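Local structure of NO-binding heme-dependent sensor protein (Shewanella oneidensis, 4U9B) at residues 21-34 with 46-58. The protein is a gas sensor of the H-NOX family that binds heme and, through the heme iron, nitric oxide, and also carries a zinc ion. Residues are numbered along the deposited sequence; the frame is centred on the assembly and turned at random.
Sequences VWNELLEKHAPKDR and ELFSIVQDVAQRL
His29 and Asp53 meet where one side chain joins apolar packing to a charge network. The CB of His29 rests against CB of Ser49 and CG1 of Ile50, and its CG also packs on Ser49 CB. With CG anti to the carbonyl carbon (chi1 -56°), the imidazole lies along the partner helix: His29 ND1 passes 3.6 Å from Ser49 CB, and Ser49 O sits over the centre of one face, while Lys28 CB lies over the opposite face, toward its rim. At the tip, His29 NE2 donates to Asp53 OD2 over 2.7 Å, nearly straight at 170°, in the ring plane and onto the anti lone pair, with ring and carboxylate perpendicular. CD2 and CE1 flank this bond, CE1 lying near Ser49 O. Lys28 NZ reaches the same oxygen on its syn side, tilted out of the carboxylate plane, and Arg57 NE holds Asp53 OD1 at 2.6 Å; Arg57 NH2 also makes a long salt bridge to Glu24 OE2. In the helical part of the H-NOX fold, helices 19-29 and 44-58 pack knobs-into-holes: Leu25 sits among Ile50, Asp53, Val54 and Arg57, and Ile50 among Trp22, Leu25, Leu26 and His29. Past the helix end, the turn 31-34 returns Arg34 to Glu46. Bends at chi2 and chi3 bring its guanidinium side-on to the carboxylate, Arg34 NE to Glu46 OE1 at 3.0 Å and Arg34 NH2 to Glu46 OE2 at 2.8 Å, both in the guanidinium plane and on syn lone pairs. A methionine in its place would probably leave the buried Glu46 carboxylate without this countercharge. Tyr36 OH also hydrogen-bonds Glu46 OE1.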
loop_
_atom_site.group_PDB
_atom_site.type_symbol
_atom_site.label_atom_id
_atom_site.label_comp_id
_atom_site.label_asym_id
_atom_site.label_seq_id
_atom_site.Cartn_x
_atom_site.Cartn_y
_atom_site.Cartn_z
ATOM N N VAL A 21 -20.323 -10.248 -1.468
ATOM C CA VAL A 21 -19.785 -9.400 -0.411
ATOM C C VAL A 21 -19.167 -8.121 -0.975
ATOM O O VAL A 21 -19.396 -7.029 -0.452
ATOM C CB VAL A 21 -18.734 -10.165 0.413
ATOM C CG1 VAL A 21 -17.972 -9.226 1.341
ATOM C CG2 VAL A 21 -19.408 -11.277 1.201
ATOM N N TRP A 22 -18.381 -8.256 -2.038
ATOM C CA TRP A 22 -17.795 -7.092 -2.687
ATOM C C TRP A 22 -18.881 -6.155 -3.208
ATOM O O TRP A 22 -18.813 -4.945 -2.999
ATOM C CB TRP A 22 -16.863 -7.514 -3.828
ATOM C CG TRP A 22 -16.402 -6.362 -4.661
ATOM C CD1 TRP A 22 -16.816 -6.046 -5.922
ATOM C CD2 TRP A 22 -15.445 -5.360 -4.290
ATOM N NE1 TRP A 22 -16.175 -4.913 -6.360
ATOM C CE2 TRP A 22 -15.331 -4.472 -5.377
ATOM C CE3 TRP A 22 -14.679 -5.128 -3.143
ATOM C CZ2 TRP A 22 -14.476 -3.374 -5.353
ATOM C CZ3 TRP A 22 -13.832 -4.036 -3.124
ATOM C CH2 TRP A 22 -13.737 -3.172 -4.221
ATOM N N ASN A 23 -19.892 -6.708 -3.870
ATOM C CA ASN A 23 -20.959 -5.877 -4.397
ATOM C C ASN A 23 -21.772 -5.241 -3.272
ATOM O O ASN A 23 -22.207 -4.096 -3.399
ATOM C CB ASN A 23 -21.859 -6.690 -5.332
ATOM C CG ASN A 23 -21.244 -6.897 -6.699
ATOM O OD1 ASN A 23 -20.496 -6.054 -7.194
ATOM N ND2 ASN A 23 -21.567 -8.020 -7.326
ATOM N N GLU A 24 -21.952 -5.958 -2.166
ATOM C CA GLU A 24 -22.628 -5.380 -1.006
ATOM C C GLU A 24 -21.852 -4.170 -0.505
ATOM O O GLU A 24 -22.428 -3.118 -0.235
ATOM C CB GLU A 24 -22.781 -6.397 0.130
ATOM C CG GLU A 24 -23.534 -5.831 1.339
ATOM C CD GLU A 24 -23.443 -6.714 2.568
ATOM O OE1 GLU A 24 -22.819 -7.793 2.493
ATOM O OE2 GLU A 24 -23.996 -6.318 3.617
ATOM N N LEU A 25 -20.536 -4.330 -0.380
ATOM C CA LEU A 25 -19.671 -3.249 0.067
ATOM C C LEU A 25 -19.768 -2.033 -0.851
ATOM O O LEU A 25 -19.748 -0.897 -0.384
ATOM C CB LEU A 25 -18.220 -3.732 0.150
ATOM C CG LEU A 25 -17.930 -4.726 1.280
ATOM C CD1 LEU A 25 -16.623 -5.463 1.034
ATOM C CD2 LEU A 25 -17.896 -4.011 2.623
ATOM N N LEU A 26 -19.874 -2.267 -2.155
ATOM C CA LEU A 26 -20.005 -1.164 -3.101
ATOM C C LEU A 26 -21.372 -0.488 -2.986
ATOM O O LEU A 26 -21.467 0.735 -3.085
ATOM C CB LEU A 26 -19.773 -1.646 -4.537
ATOM C CG LEU A 26 -18.341 -2.032 -4.924
ATOM C CD1 LEU A 26 -18.194 -2.067 -6.442
ATOM C CD2 LEU A 26 -17.308 -1.092 -4.322
ATOM N N GLU A 27 -22.423 -1.276 -2.770
ATOM C CA GLU A 27 -23.758 -0.715 -2.561
ATOM C C GLU A 27 -23.770 0.200 -1.344
ATOM O O GLU A 27 -24.354 1.283 -1.371
ATOM C CB GLU A 27 -24.798 -1.821 -2.375
ATOM C CG GLU A 27 -25.148 -2.591 -3.637
ATOM C CD GLU A 27 -26.156 -3.697 -3.381
ATOM O OE1 GLU A 27 -26.892 -3.616 -2.374
ATOM O OE2 GLU A 27 -26.210 -4.653 -4.184
ATOM N N LYS A 28 -23.106 -0.242 -0.280
ATOM C CA LYS A 28 -23.102 0.494 0.975
ATOM C C LYS A 28 -22.247 1.752 0.929
ATOM O O LYS A 28 -22.611 2.769 1.515
ATOM C CB LYS A 28 -22.596 -0.397 2.111
ATOM C CG LYS A 28 -23.548 -1.496 2.535
ATOM C CD LYS A 28 -23.019 -2.253 3.747
ATOM C CE LYS A 28 -23.028 -1.394 5.009
ATOM N NZ LYS A 28 -22.418 -2.093 6.178
ATOM N N HIS A 29 -21.112 1.681 0.234
ATOM C CA HIS A 29 -20.056 2.677 0.409
ATOM C C HIS A 29 -19.679 3.471 -0.845
ATOM O O HIS A 29 -18.933 4.445 -0.747
ATOM C CB HIS A 29 -18.812 1.978 0.961
ATOM C CG HIS A 29 -19.066 1.231 2.232
ATOM N ND1 HIS A 29 -19.418 1.862 3.405
ATOM C CD2 HIS A 29 -19.040 -0.094 2.513
ATOM C CE1 HIS A 29 -19.592 0.960 4.354
ATOM N NE2 HIS A 29 -19.366 -0.235 3.838
ATOM N N ALA A 30 -20.188 3.069 -2.007
ATOM C CA ALA A 30 -19.883 3.776 -3.254
ATOM C C ALA A 30 -21.154 4.255 -3.956
ATOM O O ALA A 30 -22.213 3.657 -3.783
ATOM C CB ALA A 30 -19.079 2.886 -4.183
ATOM N N PRO A 31 -21.045 5.334 -4.760
ATOM C CA PRO A 31 -22.178 5.834 -5.550
ATOM C C PRO A 31 -22.805 4.740 -6.424
ATOM O O PRO A 31 -22.182 3.709 -6.663
ATOM C CB PRO A 31 -21.548 6.924 -6.408
ATOM C CG PRO A 31 -20.417 7.419 -5.599
ATOM C CD PRO A 31 -19.863 6.205 -4.902
ATOM N N LYS A 32 -24.027 4.968 -6.895
ATOM C CA LYS A 32 -24.766 3.952 -7.631
ATOM C C LYS A 32 -24.056 3.625 -8.938
ATOM O O LYS A 32 -23.518 4.509 -9.619
ATOM C CB LYS A 32 -26.199 4.417 -7.885
ATOM C CG LYS A 32 -27.122 3.292 -8.280
ATOM C CD LYS A 32 -28.550 3.531 -7.809
ATOM C CE LYS A 32 -29.092 4.848 -8.324
ATOM N NZ LYS A 32 -30.551 4.972 -8.060
ATOM N N ASP A 33 -24.008 2.331 -9.237
ATOM C CA ASP A 33 -23.354 1.795 -10.441
ATOM C C ASP A 33 -21.857 2.110 -10.511
ATOM O O ASP A 33 -21.306 2.300 -11.586
ATOM C CB ASP A 33 -24.052 2.313 -11.704
ATOM C CG ASP A 33 -25.456 1.768 -11.852
ATOM O OD1 ASP A 33 -25.597 0.579 -12.217
ATOM O OD2 ASP A 33 -26.417 2.526 -11.612
ATOM N N ARG A 34 -21.204 2.134 -9.356
ATOM C CA ARG A 34 -19.763 2.367 -9.302
ATOM C C ARG A 34 -19.000 1.238 -9.990
ATOM O O ARG A 34 -19.234 0.059 -9.727
ATOM C CB ARG A 34 -19.290 2.512 -7.847
ATOM C CG ARG A 34 -17.768 2.445 -7.645
ATOM C CD ARG A 34 -17.036 3.579 -8.343
ATOM N NE ARG A 34 -17.092 4.830 -7.582
ATOM C CZ ARG A 34 -17.585 5.984 -8.029
ATOM N NH1 ARG A 34 -18.079 6.091 -9.256
ATOM N NH2 ARG A 34 -17.573 7.051 -7.242
ATOM N N GLU A 46 -14.079 6.173 -0.182
ATOM C CA GLU A 46 -14.705 4.934 -0.623
ATOM C C GLU A 46 -13.852 3.748 -0.192
ATOM O O GLU A 46 -14.368 2.771 0.342
ATOM C CB GLU A 46 -14.918 4.930 -2.141
ATOM C CG GLU A 46 -15.999 5.900 -2.600
ATOM C CD GLU A 46 -16.212 5.903 -4.105
ATOM O OE1 GLU A 46 -16.044 4.843 -4.744
ATOM O OE2 GLU A 46 -16.551 6.974 -4.648
ATOM N N LEU A 47 -12.544 3.847 -0.408
ATOM C CA LEU A 47 -11.626 2.784 -0.018
ATOM C C LEU A 47 -11.672 2.573 1.494
ATOM O O LEU A 47 -11.846 1.451 1.968
ATOM C CB LEU A 47 -10.196 3.108 -0.463
ATOM C CG LEU A 47 -9.171 1.984 -0.290
ATOM C CD1 LEU A 47 -9.216 1.024 -1.470
ATOM C CD2 LEU A 47 -7.773 2.557 -0.115
ATOM N N PHE A 48 -11.531 3.660 2.246
ATOM C CA PHE A 48 -11.513 3.579 3.703
ATOM C C PHE A 48 -12.830 3.033 4.256
ATOM O O PHE A 48 -12.826 2.227 5.187
ATOM C CB PHE A 48 -11.219 4.952 4.315
ATOM C CG PHE A 48 -9.770 5.356 4.252
ATOM C CD1 PHE A 48 -8.796 4.596 4.882
ATOM C CD2 PHE A 48 -9.387 6.509 3.587
ATOM C CE1 PHE A 48 -7.464 4.971 4.836
ATOM C CE2 PHE A 48 -8.053 6.887 3.536
ATOM C CZ PHE A 48 -7.094 6.117 4.163
ATOM N N SER A 49 -13.951 3.462 3.682
ATOM C CA SER A 49 -15.257 2.994 4.136
ATOM C C SER A 49 -15.385 1.491 3.941
ATOM O O SER A 49 -15.876 0.782 4.818
ATOM C CB SER A 49 -16.384 3.715 3.397
ATOM O OG SER A 49 -16.509 5.045 3.853
ATOM N N ILE A 50 -14.940 1.010 2.785
ATOM C CA ILE A 50 -14.977 -0.415 2.497
ATOM C C ILE A 50 -14.117 -1.183 3.493
ATOM O O ILE A 50 -14.571 -2.163 4.083
ATOM C CB ILE A 50 -14.503 -0.716 1.061
ATOM C CG1 ILE A 50 -15.530 -0.195 0.052
ATOM C CG2 ILE A 50 -14.299 -2.219 0.856
ATOM C CD1 ILE A 50 -15.018 -0.132 -1.367
ATOM N N VAL A 51 -12.877 -0.739 3.678
ATOM C CA VAL A 51 -11.952 -1.440 4.560
ATOM C C VAL A 51 -12.403 -1.328 6.019
ATOM O O VAL A 51 -12.203 -2.257 6.797
ATOM C CB VAL A 51 -10.509 -0.910 4.400
ATOM C CG1 VAL A 51 -9.546 -1.669 5.295
ATOM C CG2 VAL A 51 -10.051 -1.065 2.958
ATOM N N GLN A 52 -13.017 -0.203 6.382
ATOM C CA GLN A 52 -13.564 -0.026 7.729
ATOM C C GLN A 52 -14.659 -1.044 8.010
ATOM O O GLN A 52 -14.739 -1.597 9.111
ATOM C CB GLN A 52 -14.110 1.391 7.919
ATOM C CG GLN A 52 -14.542 1.701 9.362
ATOM C CD GLN A 52 -13.589 2.628 10.104
ATOM O OE1 GLN A 52 -12.520 2.982 9.607
ATOM N NE2 GLN A 52 -13.983 3.027 11.310
ATOM N N ASP A 53 -15.500 -1.277 7.009
ATOM C CA ASP A 53 -16.591 -2.237 7.115
ATOM C C ASP A 53 -16.038 -3.645 7.329
ATOM O O ASP A 53 -16.458 -4.356 8.241
ATOM C CB ASP A 53 -17.454 -2.183 5.853
ATOM C CG ASP A 53 -18.804 -2.837 6.035
ATOM O OD1 ASP A 53 -18.931 -3.745 6.882
ATOM O OD2 ASP A 53 -19.743 -2.432 5.321
ATOM N N VAL A 54 -15.080 -4.030 6.491
ATOM C CA VAL A 54 -14.434 -5.333 6.602
ATOM C C VAL A 54 -13.833 -5.520 7.991
ATOM O O VAL A 54 -14.031 -6.555 8.626
ATOM C CB VAL A 54 -13.326 -5.506 5.536
ATOM C CG1 VAL A 54 -12.534 -6.790 5.765
ATOM C CG2 VAL A 54 -13.927 -5.499 4.137
ATOM N N ALA A 55 -13.101 -4.515 8.458
ATOM C CA ALA A 55 -12.436 -4.602 9.752
ATOM C C ALA A 55 -13.446 -4.785 10.882
ATOM O O ALA A 55 -13.245 -5.619 11.765
ATOM C CB ALA A 55 -11.590 -3.368 9.999
ATOM N N GLN A 56 -14.533 -4.018 10.852
ATOM C CA GLN A 56 -15.532 -4.102 11.910
ATOM C C GLN A 56 -16.258 -5.443 11.868
ATOM O O GLN A 56 -16.655 -5.973 12.907
ATOM C CB GLN A 56 -16.541 -2.953 11.810
ATOM C CG GLN A 56 -17.613 -3.009 12.898
ATOM C CD GLN A 56 -18.346 -1.695 13.104
ATOM O OE1 GLN A 56 -17.834 -0.622 12.787
ATOM N NE2 GLN A 56 -19.555 -1.777 13.650
ATOM N N ARG A 57 -16.428 -5.994 10.669
ATOM C CA ARG A 57 -17.062 -7.301 10.516
ATOM C C ARG A 57 -16.215 -8.384 11.168
ATOM O O ARG A 57 -16.738 -9.315 11.784
ATOM C CB ARG A 57 -17.281 -7.631 9.038
ATOM C CG ARG A 57 -18.432 -6.870 8.401
ATOM C CD ARG A 57 -18.576 -7.196 6.923
ATOM N NE ARG A 57 -19.449 -6.236 6.250
ATOM C CZ ARG A 57 -20.183 -6.503 5.172
ATOM N NH1 ARG A 57 -20.170 -7.714 4.629
ATOM N NH2 ARG A 57 -20.940 -5.553 4.641
ATOM N N LEU A 58 -14.901 -8.253 11.021
ATOM C CA LEU A 58 -13.956 -9.205 11.590
ATOM C C LEU A 58 -13.567 -8.824 13.018
ATOM O O LEU A 58 -12.820 -9.546 13.677
ATOM C CB LEU A 58 -12.710 -9.293 10.708
ATOM C CG LEU A 58 -12.982 -9.744 9.270
ATOM C CD1 LEU A 58 -11.782 -9.488 8.377
ATOM C CD2 LEU A 58 -13.363 -11.212 9.241
HETATM O O HOH W 1 -18.217 5.800 1.402
#